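Local coordinates for protein aminopeptidase C (Lactobacillus rhamnosus, PDB 4K7C) that probably cleaves amino acids from the N-termini of peptides, as a cysteine aminopeptidase of the papain-like C1 peptidase family, at residues R241-T244 and P245-F249. Residues are numbered along the deposited sequence; the frame is centred on the assembly and turned at random. Where two conformers were deposited one is given.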
loop_
_atom_site.group_PDB
_atom_site.type_symbol
_atom_site.label_atom_id
_atom_site.label_comp_id
_atom_site.label_asym_id
_atom_site.label_seq_id
_atom_site.Cartn_x
_atom_site.Cartn_y
_atom_site.Cartn_z
ATOM N N ARG A 241 33.993 -28.511 -11.010
ATOM C CA ARG A 241 33.667 -29.403 -9.930
ATOM C C ARG A 241 34.628 -29.493 -8.758
ATOM O O ARG A 241 35.814 -29.250 -8.910
ATOM C CB ARG A 241 33.372 -30.769 -10.528
ATOM C CG ARG A 241 32.173 -30.669 -11.510
ATOM C CD ARG A 241 31.872 -31.980 -12.070
ATOM N NE ARG A 241 30.983 -32.691 -11.177
ATOM C CZ ARG A 241 30.535 -33.905 -11.485
ATOM N NH1 ARG A 241 29.753 -34.540 -10.643
ATOM N NH2 ARG A 241 30.886 -34.451 -12.647
ATOM N N GLU A 242 34.083 -29.770 -7.581
ATOM C CA GLU A 242 34.857 -29.985 -6.374
ATOM C C GLU A 242 35.849 -28.838 -5.999
ATOM O O GLU A 242 36.979 -29.034 -5.583
ATOM C CB GLU A 242 35.619 -31.273 -6.576
ATOM C CG GLU A 242 34.679 -32.396 -6.947
ATOM C CD GLU A 242 35.086 -33.604 -6.219
ATOM O OE1 GLU A 242 34.397 -33.892 -5.211
ATOM O OE2 GLU A 242 36.149 -34.153 -6.612
ATOM N N LEU A 243 35.384 -27.625 -6.181
ATOM C CA LEU A 243 36.094 -26.444 -5.709
ATOM C C LEU A 243 35.990 -26.375 -4.178
ATOM O O LEU A 243 35.047 -26.914 -3.553
ATOM C CB LEU A 243 35.502 -25.220 -6.365
ATOM C CG LEU A 243 35.709 -24.963 -7.854
ATOM C CD1 LEU A 243 34.734 -23.932 -8.365
ATOM C CD2 LEU A 243 37.122 -24.503 -8.094
ATOM N N THR A 244 36.994 -25.691 -3.560
ATOM C CA THR A 244 36.880 -25.253 -2.195
ATOM C C THR A 244 36.767 -23.694 -2.231
ATOM O O THR A 244 37.040 -23.064 -3.289
ATOM C CB THR A 244 38.013 -25.709 -1.304
ATOM O OG1 THR A 244 39.136 -24.844 -1.528
ATOM C CG2 THR A 244 38.355 -27.136 -1.534
ATOM N N PRO A 245 36.433 -23.062 -1.079
ATOM C CA PRO A 245 36.450 -21.578 -1.026
ATOM C C PRO A 245 37.825 -21.035 -1.390
ATOM O O PRO A 245 37.970 -20.009 -2.065
ATOM C CB PRO A 245 36.018 -21.289 0.425
ATOM C CG PRO A 245 35.034 -22.415 0.705
ATOM C CD PRO A 245 35.767 -23.623 0.109
ATOM N N GLN A 246 38.865 -21.751 -0.988
ATOM C CA GLN A 246 40.221 -21.321 -1.325
ATOM C C GLN A 246 40.643 -21.560 -2.754
ATOM O O GLN A 246 41.190 -20.658 -3.342
ATOM C CB GLN A 246 41.219 -21.823 -0.284
ATOM C CG GLN A 246 40.781 -21.348 1.106
ATOM C CD GLN A 246 41.817 -21.555 2.160
ATOM O OE1 GLN A 246 41.761 -22.508 2.960
ATOM N NE2 GLN A 246 42.819 -20.693 2.145
ATOM N N THR A 247 40.323 -22.718 -3.357
ATOM C CA THR A 247 40.597 -22.860 -4.775
ATOM C C THR A 247 39.742 -21.944 -5.695
ATOM O O THR A 247 40.184 -21.468 -6.703
ATOM C CB THR A 247 40.563 -24.338 -5.256
ATOM O OG1 THR A 247 39.280 -24.883 -5.029
ATOM C CG2 THR A 247 41.590 -25.112 -4.502
ATOM N N PHE A 248 38.498 -21.718 -5.305
ATOM C CA PHE A 248 37.636 -20.748 -6.003
ATOM C C PHE A 248 38.298 -19.370 -5.966
ATOM O O PHE A 248 38.464 -18.723 -6.998
ATOM C CB PHE A 248 36.246 -20.729 -5.349
ATOM C CG PHE A 248 35.335 -19.763 -6.004
ATOM C CD1 PHE A 248 34.674 -20.106 -7.176
ATOM C CD2 PHE A 248 35.282 -18.428 -5.562
ATOM C CE1 PHE A 248 33.899 -19.157 -7.849
ATOM C CE2 PHE A 248 34.512 -17.509 -6.264
ATOM C CZ PHE A 248 33.827 -17.877 -7.404
ATOM N N PHE A 249 38.708 -18.912 -4.797
ATOM C CA PHE A 249 39.397 -17.644 -4.745
ATOM C C PHE A 249 40.611 -17.604 -5.673
ATOM O O PHE A 249 40.790 -16.650 -6.457
ATOM C CB PHE A 249 39.795 -17.231 -3.344
ATOM C CG PHE A 249 40.491 -15.871 -3.303
ATOM C CD1 PHE A 249 39.760 -14.699 -3.323
ATOM C CD2 PHE A 249 41.900 -15.790 -3.314
ATOM C CE1 PHE A 249 40.408 -13.481 -3.387
ATOM C CE2 PHE A 249 42.550 -14.561 -3.291
ATOM C CZ PHE A 249 41.820 -13.421 -3.365
HETATM O O HOH W 1 39.466 -27.644 -5.725
#
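Thr244 and Thr247 exchange reciprocal side-chain-to-backbone hydrogen bonds, a clear case of the capping box that begins many helices. Thr244, the N-cap of helix 245-253, accepts from Thr247 N at its OG1 over 3.0 Å, and Thr247 OG1 answers by accepting from Thr244 N at 2.8 Å. Both bonds are nearly straight. Each hydroxyl reaches its partner because it sits between its own backbone N and carbonyl carbon (chi1 80° in Thr244, 61° in Thr247). A third bond, from Phe248 N to Thr244 O at 2.8 Å, opens the regular helical pattern, and Pro245, which has no N-H to offer, is readily accommodated in the first turn, where its missing N-H breaks no helical bond, though its CD lies close against Thr244 CB. Water adds a further link, lying 2.9 Å from Thr247 OG1 and donating to Glu242 O.

Apolar contact lies beside the polar box. Leu243 CD1 meets the edge of the Phe248 ring near its plane, 4.0 Å from CD1 of Phe248, while its other methyl, CD2, rests 3.8 Å from Thr247 OG1. Phe226 and Phe228 of strand 226-231 pack on both Leu243 and Phe248, tying the helix start to the two-stranded hairpin that leads into it.

A valine in place of Thr244 would probably leave Thr247 N without its capping acceptor and let the first turn fray. The chemistry thus implies that the chain passes from strand to helix with the first-turn amides of Thr247 and Phe248 both satisfied locally, and with the apolar side chains of Leu243 and Phe248 packed together beside the box.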